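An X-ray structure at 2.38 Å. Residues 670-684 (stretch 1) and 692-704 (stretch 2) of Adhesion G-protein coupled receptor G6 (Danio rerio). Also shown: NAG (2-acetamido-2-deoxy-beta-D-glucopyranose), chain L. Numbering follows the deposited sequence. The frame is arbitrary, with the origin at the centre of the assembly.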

ATOM      1  N   SER A 670     -23.394 -39.888 -29.998  1.00 35.31           N
ATOM      2  CA  SER A 670     -22.123 -39.446 -30.548  1.00 36.58           C
ATOM      3  C   SER A 670     -20.971 -39.581 -29.577  1.00 33.76           C
ATOM      4  O   SER A 670     -19.824 -39.728 -30.015  1.00 33.55           O
ATOM      5  CB  SER A 670     -22.189 -37.957 -30.950  1.00 36.39           C
ATOM      6  OG  SER A 670     -23.243 -37.659 -31.846  1.00 37.30           O
ATOM      7  N   ARG A 671     -21.239 -39.484 -28.274  1.00 29.13           N
ATOM      8  CA  ARG A 671     -20.210 -39.168 -27.304  1.00 25.79           C
ATOM      9  C   ARG A 671     -20.377 -40.039 -26.082  1.00 24.30           C
ATOM     10  O   ARG A 671     -21.433 -40.608 -25.855  1.00 27.53           O
ATOM     11  CB  ARG A 671     -20.267 -37.708 -26.849  1.00 22.19           C
ATOM     12  CG  ARG A 671     -19.844 -36.702 -27.868  1.00 20.66           C
ATOM     13  CD  ARG A 671     -20.844 -35.590 -27.924  1.00 23.33           C
ATOM     14  NE  ARG A 671     -20.343 -34.462 -28.711  1.00 27.20           N
ATOM     15  CZ  ARG A 671     -20.044 -33.258 -28.222  1.00 24.72           C
ATOM     16  NH1 ARG A 671     -20.200 -32.988 -26.931  1.00 23.80           N
ATOM     17  NH2 ARG A 671     -19.599 -32.315 -29.036  1.00 24.71           N
ATOM     18  N   ILE A 672     -19.315 -40.122 -25.284  1.00 23.55           N
ATOM     19  CA  ILE A 672     -19.395 -40.539 -23.888  1.00 21.79           C
ATOM     20  C   ILE A 672     -19.053 -39.328 -23.046  1.00 22.94           C
ATOM     21  O   ILE A 672     -18.097 -38.613 -23.353  1.00 24.97           O
ATOM     22  CB  ILE A 672     -18.438 -41.698 -23.563  1.00 21.71           C
ATOM     23  CG1 ILE A 672     -18.475 -42.729 -24.685  1.00 23.27           C
ATOM     24  CG2 ILE A 672     -18.802 -42.322 -22.209  1.00 23.00           C
ATOM     25  CD1 ILE A 672     -17.782 -44.035 -24.386  1.00 27.02           C
ATOM     26  N   ASN A 673     -19.840 -39.085 -22.010  1.00 20.90           N
ATOM     27  CA  ASN A 673     -19.629 -37.994 -21.072  1.00 18.15           C
ATOM     28  C   ASN A 673     -19.165 -38.559 -19.739  1.00 19.49           C
ATOM     29  O   ASN A 673     -19.589 -39.637 -19.328  1.00 29.70           O
ATOM     30  CB  ASN A 673     -20.927 -37.212 -20.870  1.00 21.00           C
ATOM     31  CG  ASN A 673     -21.513 -36.712 -22.182  1.00 27.78           C
ATOM     32  OD1 ASN A 673     -20.778 -36.300 -23.066  1.00 30.68           O
ATOM     33  ND2 ASN A 673     -22.837 -36.764 -22.319  1.00 32.68           N
ATOM     34  N   PHE A 674     -18.314 -37.823 -19.042  1.00 14.62           N
ATOM     35  CA  PHE A 674     -17.846 -38.305 -17.748  1.00 11.90           C
ATOM     36  C   PHE A 674     -17.609 -37.087 -16.874  1.00 11.93           C
ATOM     37  O   PHE A 674     -16.970 -36.135 -17.319  1.00 15.39           O
ATOM     38  CB  PHE A 674     -16.566 -39.133 -17.926  1.00 13.28           C
ATOM     39  CG  PHE A 674     -16.089 -39.841 -16.684  1.00 18.80           C
ATOM     40  CD1 PHE A 674     -15.237 -39.201 -15.776  1.00 22.64           C
ATOM     41  CD2 PHE A 674     -16.409 -41.171 -16.463  1.00 24.09           C
ATOM     42  CE1 PHE A 674     -14.771 -39.844 -14.643  1.00 24.96           C
ATOM     43  CE2 PHE A 674     -15.934 -41.835 -15.322  1.00 26.69           C
ATOM     44  CZ  PHE A 674     -15.103 -41.163 -14.420  1.00 26.32           C
ATOM     45  N   MET A 675     -18.135 -37.107 -15.648  1.00 13.81           N
ATOM     46  CA  MET A 675     -17.883 -36.068 -14.647  1.00 13.10           C
ATOM     47  C   MET A 675     -17.481 -36.719 -13.331  1.00 16.69           C
ATOM     48  O   MET A 675     -18.060 -37.734 -12.929  1.00 16.70           O
ATOM     49  CB  MET A 675     -19.115 -35.185 -14.395  1.00 11.24           C
ATOM     50  CG  MET A 675     -19.789 -34.678 -15.647  1.00 11.71           C
ATOM     51  SD  MET A 675     -21.272 -33.733 -15.377  0.65 14.10           S
ATOM     52  CE  MET A 675     -22.297 -34.555 -16.601  1.00 15.85           C
ATOM     53  N   PHE A 676     -16.491 -36.140 -12.660  1.00 17.86           N
ATOM     54  CA  PHE A 676     -16.098 -36.576 -11.326  1.00 16.95           C
ATOM     55  C   PHE A 676     -16.249 -35.388 -10.389  1.00 18.95           C
ATOM     56  O   PHE A 676     -15.640 -34.336 -10.617  1.00 22.27           O
ATOM     57  CB  PHE A 676     -14.661 -37.111 -11.325  1.00 17.47           C
ATOM     58  CG  PHE A 676     -14.137 -37.460  -9.961  1.00 20.29           C
ATOM     59  CD1 PHE A 676     -13.286 -36.585  -9.272  1.00 23.32           C
ATOM     60  CD2 PHE A 676     -14.474 -38.668  -9.376  1.00 22.40           C
ATOM     61  CE1 PHE A 676     -12.812 -36.905  -8.012  1.00 25.05           C
ATOM     62  CE2 PHE A 676     -13.995 -39.009  -8.120  1.00 25.52           C
ATOM     63  CZ  PHE A 676     -13.170 -38.124  -7.431  1.00 26.89           C
ATOM     64  N   PHE A 677     -17.051 -35.551  -9.340  1.00 17.31           N
ATOM     65  CA  PHE A 677     -17.261 -34.493  -8.356  1.00 14.64           C
ATOM     66  C   PHE A 677     -16.413 -34.809  -7.127  1.00 20.71           C
ATOM     67  O   PHE A 677     -16.688 -35.766  -6.399  1.00 23.35           O
ATOM     68  CB  PHE A 677     -18.738 -34.366  -7.995  1.00 13.32           C
ATOM     69  CG  PHE A 677     -19.577 -33.730  -9.071  1.00 12.54           C
ATOM     70  CD1 PHE A 677     -20.097 -34.493 -10.117  1.00 12.21           C
ATOM     71  CD2 PHE A 677     -19.859 -32.365  -9.032  1.00 12.27           C
ATOM     72  CE1 PHE A 677     -20.874 -33.911 -11.109  1.00 11.62           C
ATOM     73  CE2 PHE A 677     -20.650 -31.768 -10.022  1.00 11.69           C
ATOM     74  CZ  PHE A 677     -21.157 -32.550 -11.055  1.00 11.38           C
ATOM     75  N   GLY A 678     -15.361 -34.022  -6.913  1.00 25.90           N
ATOM     76  CA  GLY A 678     -14.530 -34.230  -5.742  1.00 25.80           C
ATOM     77  C   GLY A 678     -15.195 -33.842  -4.440  1.00 28.12           C
ATOM     78  O   GLY A 678     -14.831 -34.376  -3.389  1.00 29.48           O
ATOM     79  N   ARG A 679     -16.167 -32.933  -4.488  1.00 30.69           N
ATOM     80  CA  ARG A 679     -16.860 -32.446  -3.308  1.00 31.07           C
ATOM     81  C   ARG A 679     -18.343 -32.771  -3.431  1.00 31.45           C
ATOM     82  O   ARG A 679     -18.878 -32.903  -4.538  1.00 29.39           O
ATOM     83  CB  ARG A 679     -16.621 -30.946  -3.129  1.00 28.88           C
ATOM     84  CG  ARG A 679     -15.171 -30.644  -2.769  1.00 36.13           C
ATOM     85  CD  ARG A 679     -15.031 -29.357  -1.987  1.00 46.01           C
ATOM     86  NE  ARG A 679     -15.814 -29.405  -0.762  1.00 58.17           N
ATOM     87  CZ  ARG A 679     -15.327 -29.756   0.423  1.00 66.29           C
ATOM     88  NH1 ARG A 679     -14.039 -30.070   0.542  1.00 67.82           N
ATOM     89  NH2 ARG A 679     -16.131 -29.785   1.485  1.00 68.24           N
ATOM     90  N   THR A 680     -19.010 -32.937  -2.289  1.00 32.65           N
ATOM     91  CA  THR A 680     -20.352 -33.509  -2.288  1.00 33.66           C
ATOM     92  C   THR A 680     -21.442 -32.520  -1.914  1.00 30.37           C
ATOM     93  O   THR A 680     -22.587 -32.934  -1.730  1.00 29.38           O
ATOM     94  CB  THR A 680     -20.435 -34.711  -1.343  1.00 36.47           C
ATOM     95  OG1 THR A 680     -20.579 -34.252   0.011  1.00 38.45           O
ATOM     96  CG2 THR A 680     -19.202 -35.601  -1.467  1.00 37.79           C
ATOM     97  N   GLY A 681     -21.137 -31.228  -1.828  1.00 30.57           N
ATOM     98  CA  GLY A 681     -22.109 -30.279  -1.297  1.00 27.94           C
ATOM     99  C   GLY A 681     -23.224 -29.890  -2.251  1.00 28.03           C
ATOM    100  O   GLY A 681     -24.126 -29.145  -1.850  1.00 26.87           O
ATOM    101  N   LEU A 682     -23.160 -30.320  -3.506  1.00 31.10           N
ATOM    102  CA  LEU A 682     -24.233 -30.072  -4.455  1.00 29.67           C
ATOM    103  C   LEU A 682     -25.287 -31.178  -4.447  1.00 26.98           C
ATOM    104  O   LEU A 682     -26.280 -31.074  -5.180  1.00 27.53           O
ATOM    105  CB  LEU A 682     -23.656 -29.902  -5.878  1.00 25.56           C
ATOM    106  CG  LEU A 682     -22.623 -28.797  -6.200  1.00 19.99           C
ATOM    107  CD1 LEU A 682     -21.960 -29.051  -7.546  1.00 12.77           C
ATOM    108  CD2 LEU A 682     -23.262 -27.412  -6.190  1.00 13.67           C
ATOM    109  N   PHE A 683     -25.108 -32.223  -3.638  1.00 21.92           N
ATOM    110  CA  PHE A 683     -25.973 -33.398  -3.673  1.00 24.12           C
ATOM    111  C   PHE A 683     -26.637 -33.648  -2.322  1.00 26.37           C
ATOM    112  O   PHE A 683     -26.785 -34.797  -1.879  1.00 29.16           O
ATOM    113  CB  PHE A 683     -25.192 -34.633  -4.116  1.00 24.55           C
ATOM    114  CG  PHE A 683     -24.541 -34.499  -5.464  1.00 20.57           C
ATOM    115  CD1 PHE A 683     -23.216 -34.077  -5.569  1.00 16.73           C
ATOM    116  CD2 PHE A 683     -25.245 -34.806  -6.628  1.00 16.88           C
ATOM    117  CE1 PHE A 683     -22.605 -33.959  -6.803  1.00 13.56           C
ATOM    118  CE2 PHE A 683     -24.633 -34.688  -7.872  1.00 17.15           C
ATOM    119  CZ  PHE A 683     -23.308 -34.259  -7.954  1.00 14.23           C
ATOM    120  N   GLN A 684     -27.070 -32.578  -1.664  1.00 26.29           N
ATOM    121  CA  GLN A 684     -27.679 -32.685  -0.346  1.00 31.04           C
ATOM    122  C   GLN A 684     -29.094 -33.249  -0.429  1.00 31.36           C
ATOM    123  O   GLN A 684     -29.868 -32.906  -1.329  1.00 30.04           O
ATOM    124  CB  GLN A 684     -27.692 -31.316   0.328  1.00 32.33           C
ATOM    125  CG  GLN A 684     -26.294 -30.748   0.472  1.00 35.72           C
ATOM    126  CD  GLN A 684     -26.277 -29.414   1.159  1.00 41.53           C
ATOM    127  OE1 GLN A 684     -27.066 -29.170   2.067  1.00 46.09           O
ATOM    128  NE2 GLN A 684     -25.351 -28.551   0.762  1.00 42.21           N
TER
HETATM  129  C1  NAG L 910     -31.534 -31.614 -24.658  1.00 62.08           C
HETATM  130  C2  NAG L 910     -31.023 -30.335 -25.338  1.00 67.53           C
HETATM  131  C3  NAG L 910     -31.500 -29.106 -24.561  1.00 70.83           C
HETATM  132  C4  NAG L 910     -33.023 -29.108 -24.428  1.00 68.64           C
HETATM  133  C5  NAG L 910     -33.524 -30.427 -23.823  1.00 68.76           C
HETATM  134  C6  NAG L 910     -35.033 -30.548 -23.847  1.00 71.19           C
HETATM  135  C7  NAG L 910     -28.923 -29.960 -26.557  1.00 69.57           C
HETATM  136  C8  NAG L 910     -27.432 -30.074 -26.508  1.00 69.89           C
HETATM  137  N2  NAG L 910     -29.572 -30.347 -25.454  1.00 68.44           N
HETATM  138  O3  NAG L 910     -31.059 -27.920 -25.218  1.00 73.48           O
HETATM  139  O4  NAG L 910     -33.440 -28.027 -23.601  1.00 67.53           O
HETATM  140  O5  NAG L 910     -33.002 -31.561 -24.549  1.00 65.38           O
HETATM  141  O6  NAG L 910     -35.456 -31.906 -23.880  1.00 73.41           O
HETATM  142  O7  NAG L 910     -29.513 -29.533 -27.551  1.00 70.02           O
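Stretch 2 692-704: TLNSYVVASSVGN

Stretch 2 lies alongside stretch 1 as a neighbouring antiparallel β-strand: the N-to-C directions of strands 671-677 and 697-701 differ by 170°, and their axes approach to 4.7 Å. The register sets Asn673 against Ser701, Met675 against Ala699 and Phe677 against Val697. Beyond the strands, residues 692-696 run in a mostly extended loop past the loop and turn that end stretch 1.

At the beginning of stretch 1, Arg671 contributes backbone: its O meets Val702 CA at 3.3 Å in a CA-H...O contact, while the end of its side chain leads away. Ile672 follows, its CG2 4.1 Å from Ser700 OG. Asn673 N then donates to Ser701 O (2.9 Å), whereas the return bond from Ser701 N to Asn673 O is weak at 3.5 Å. Side chains supplement this pairing. Asn673 ND2 donates to Ser701 OG (2.7 Å), and Ser700 OG donates to Asn673 O (2.8 Å), so an amide and two hydroxyls suit this end, where side-chain hydrogen bonds supplement the backbone.

Phe674 and Phe676 point to the same face of the sheet as Val698 and Ser700. Phe674 CZ packs 3.6 Å from Val698 CG2, an apolar contact between buried side chains. Met675, on the other face with Ala699 and Val697, belongs to the most regular part of the ladder: Met675 N to Ala699 O measures 3.0 Å and Ala699 N to Met675 O 2.9 Å, both nearly straight. The small Ala699 lies beside the longer methionine, CB to CB 4.2 Å. Phe676, with chi1 in t, reaches Tyr696; its CZ lies over one face of the tyrosine ring, 3.6 Å from Tyr696 CG, with the ring planes inclined at 37°.

Phe677 N donates to Val697 O (2.8 Å), and its CB is 4.1 Å from Val697 CB. β-Branched valine suits this extended backbone and offers a compact apolar surface. At Gly678 the chain leaves the strand, and Gly678 O meets the edge of the tyrosine ring, 3.3 Å from Tyr696 CE1.

Thr680 uses both characters of its side chain. Its CB lies 3.8 Å from Leu693 CD2, while water 1 joins Thr680 OG1 (3.0 Å from the water O) to Leu693 O (2.9 Å from the water O). A type I turn runs from Thr680 to Phe683, closed by Phe683 N to Thr680 O at 3.2 Å; at its end the CA-to-CB bond of Phe683 points toward stretch 2. Val697 CG2 sits over the face of the Phe683 ring, 3.6 Å from Phe683 CD1, a CH-π contact between two buried residues.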

ATOM      1  N   THR A 692     -25.821 -40.847   5.415  1.00 49.04           N
ATOM      2  CA  THR A 692     -24.900 -39.820   4.927  1.00 45.69           C
ATOM      3  C   THR A 692     -24.229 -40.321   3.653  1.00 43.31           C
ATOM      4  O   THR A 692     -23.990 -41.523   3.499  1.00 44.83           O
ATOM      5  CB  THR A 692     -23.843 -39.432   5.979  1.00 44.22           C
ATOM      6  OG1 THR A 692     -22.816 -40.433   6.060  1.00 41.05           O
ATOM      7  CG2 THR A 692     -24.480 -39.220   7.371  1.00 45.00           C
ATOM      8  N   LEU A 693     -23.976 -39.407   2.716  1.00 40.72           N
ATOM      9  CA  LEU A 693     -23.305 -39.769   1.466  1.00 37.49           C
ATOM     10  C   LEU A 693     -21.804 -39.835   1.727  1.00 40.24           C
ATOM     11  O   LEU A 693     -21.148 -38.801   1.911  1.00 39.76           O
ATOM     12  CB  LEU A 693     -23.627 -38.770   0.354  1.00 30.35           C
ATOM     13  CG  LEU A 693     -22.819 -38.854  -0.959  1.00 23.65           C
ATOM     14  CD1 LEU A 693     -23.239 -40.026  -1.842  1.00 20.93           C
ATOM     15  CD2 LEU A 693     -22.894 -37.551  -1.728  1.00 21.09           C
ATOM     16  N   ASN A 694     -21.258 -41.044   1.756  1.00 42.84           N
ATOM     17  CA  ASN A 694     -19.836 -41.237   1.989  1.00 50.25           C
ATOM     18  C   ASN A 694     -19.182 -41.738   0.703  1.00 49.97           C
ATOM     19  O   ASN A 694     -18.712 -42.879   0.596  1.00 54.43           O
ATOM     20  CB  ASN A 694     -19.623 -42.183   3.184  1.00 58.56           C
ATOM     21  CG  ASN A 694     -18.164 -42.268   3.616  1.00 65.39           C
ATOM     22  OD1 ASN A 694     -17.449 -43.205   3.251  1.00 67.33           O
ATOM     23  ND2 ASN A 694     -17.708 -41.268   4.364  1.00 68.01           N
ATOM     24  N   SER A 695     -19.136 -40.848  -0.285  1.00 43.91           N
ATOM     25  CA  SER A 695     -18.636 -41.194  -1.607  1.00 38.05           C
ATOM     26  C   SER A 695     -18.281 -39.932  -2.374  1.00 34.74           C
ATOM     27  O   SER A 695     -18.749 -38.838  -2.060  1.00 38.99           O
ATOM     28  CB  SER A 695     -19.676 -41.975  -2.399  1.00 35.87           C
ATOM     29  OG  SER A 695     -19.070 -42.586  -3.510  1.00 38.13           O
ATOM     30  N   TYR A 696     -17.472 -40.104  -3.411  1.00 26.17           N
ATOM     31  CA  TYR A 696     -17.474 -39.112  -4.469  1.00 22.11           C
ATOM     32  C   TYR A 696     -18.702 -39.338  -5.338  1.00 25.87           C
ATOM     33  O   TYR A 696     -19.346 -40.386  -5.275  1.00 31.17           O
ATOM     34  CB  TYR A 696     -16.195 -39.206  -5.292  1.00 20.02           C
ATOM     35  CG  TYR A 696     -14.975 -38.932  -4.461  1.00 26.20           C
ATOM     36  CD1 TYR A 696     -14.601 -37.625  -4.174  1.00 31.73           C
ATOM     37  CD2 TYR A 696     -14.205 -39.973  -3.932  1.00 26.46           C
ATOM     38  CE1 TYR A 696     -13.481 -37.353  -3.393  1.00 30.66           C
ATOM     39  CE2 TYR A 696     -13.081 -39.708  -3.145  1.00 25.45           C
ATOM     40  CZ  TYR A 696     -12.732 -38.392  -2.889  1.00 28.34           C
ATOM     41  OH  TYR A 696     -11.639 -38.095  -2.115  1.00 32.52           O
ATOM     42  N   VAL A 697     -19.055 -38.348  -6.147  1.00 23.18           N
ATOM     43  CA  VAL A 697     -20.144 -38.526  -7.099  1.00 20.37           C
ATOM     44  C   VAL A 697     -19.547 -38.561  -8.491  1.00 23.35           C
ATOM     45  O   VAL A 697     -18.830 -37.634  -8.892  1.00 25.63           O
ATOM     46  CB  VAL A 697     -21.199 -37.426  -6.982  1.00 18.10           C
ATOM     47  CG1 VAL A 697     -22.360 -37.772  -7.883  1.00 14.52           C
ATOM     48  CG2 VAL A 697     -21.654 -37.329  -5.548  1.00 23.36           C
ATOM     49  N   VAL A 698     -19.824 -39.634  -9.218  1.00 20.96           N
ATOM     50  CA  VAL A 698     -19.385 -39.770 -10.595  1.00 17.93           C
ATOM     51  C   VAL A 698     -20.625 -39.814 -11.481  1.00 17.07           C
ATOM     52  O   VAL A 698     -21.649 -40.401 -11.111  1.00 21.46           O
ATOM     53  CB  VAL A 698     -18.471 -41.009 -10.773  1.00 18.70           C
ATOM     54  CG1 VAL A 698     -19.145 -42.337 -10.384  1.00 21.23           C
ATOM     55  CG2 VAL A 698     -17.885 -41.078 -12.158  1.00 18.86           C
ATOM     56  N   ALA A 699     -20.568 -39.103 -12.606  1.00 13.57           N
ATOM     57  CA  ALA A 699     -21.643 -39.148 -13.581  1.00 13.61           C
ATOM     58  C   ALA A 699     -21.149 -39.639 -14.938  1.00 17.81           C
ATOM     59  O   ALA A 699     -19.963 -39.507 -15.277  1.00 17.19           O
ATOM     60  CB  ALA A 699     -22.323 -37.787 -13.739  1.00 11.91           C
ATOM     61  N   SER A 700     -22.072 -40.220 -15.708  1.00 16.83           N
ATOM     62  CA  SER A 700     -21.790 -40.607 -17.083  1.00 13.40           C
ATOM     63  C   SER A 700     -23.082 -40.636 -17.872  1.00 14.68           C
ATOM     64  O   SER A 700     -24.154 -40.856 -17.304  1.00 21.68           O
ATOM     65  CB  SER A 700     -21.114 -41.970 -17.173  1.00 16.82           C
ATOM     66  OG  SER A 700     -20.530 -42.137 -18.454  1.00 21.52           O
ATOM     67  N   SER A 701     -22.966 -40.417 -19.185  1.00 14.04           N
ATOM     68  CA  SER A 701     -24.093 -40.502 -20.113  1.00 19.42           C
ATOM     69  C   SER A 701     -23.524 -40.632 -21.515  1.00 21.63           C
ATOM     70  O   SER A 701     -22.321 -40.464 -21.734  1.00 23.78           O
ATOM     71  CB  SER A 701     -25.015 -39.274 -20.045  1.00 22.60           C
ATOM     72  OG  SER A 701     -24.406 -38.153 -20.675  1.00 27.05           O
ATOM     73  N   VAL A 702     -24.406 -40.907 -22.473  1.00 21.53           N
ATOM     74  CA  VAL A 702     -24.002 -40.974 -23.866  1.00 17.66           C
ATOM     75  C   VAL A 702     -24.772 -39.996 -24.732  1.00 22.17           C
ATOM     76  O   VAL A 702     -24.706 -40.079 -25.956  1.00 28.96           O
ATOM     77  CB  VAL A 702     -24.142 -42.395 -24.429  1.00 18.28           C
ATOM     78  CG1 VAL A 702     -23.053 -43.279 -23.892  1.00 20.07           C
ATOM     79  CG2 VAL A 702     -25.480 -42.917 -24.037  1.00 22.98           C
ATOM     80  N   GLY A 703     -25.518 -39.082 -24.128  1.00 18.82           N
ATOM     81  CA  GLY A 703     -26.174 -38.057 -24.912  1.00 20.13           C
ATOM     82  C   GLY A 703     -27.213 -37.356 -24.067  1.00 25.50           C
ATOM     83  O   GLY A 703     -27.227 -37.485 -22.844  1.00 29.86           O
ATOM     84  N   ASN A 704     -28.133 -36.682 -24.763  1.00 26.73           N
ATOM     85  CA  ASN A 704     -29.224 -35.937 -24.144  1.00 29.24           C
ATOM     86  C   ASN A 704     -30.363 -36.825 -23.593  1.00 26.12           C
ATOM     87  O   ASN A 704     -31.417 -36.297 -23.228  1.00 26.06           O
ATOM     88  CB  ASN A 704     -29.780 -34.934 -25.159  1.00 39.21           C
ATOM     89  CG  ASN A 704     -30.330 -33.697 -24.492  1.00 50.84           C
ATOM     90  OD1 ASN A 704     -30.180 -33.544 -23.278  1.00 50.79           O
ATOM     91  ND2 ASN A 704     -30.988 -32.820 -25.259  1.00 63.57           N
TER
HETATM   92  O   HOH W   1     -20.689 -35.991   2.497  1.00 38.31           O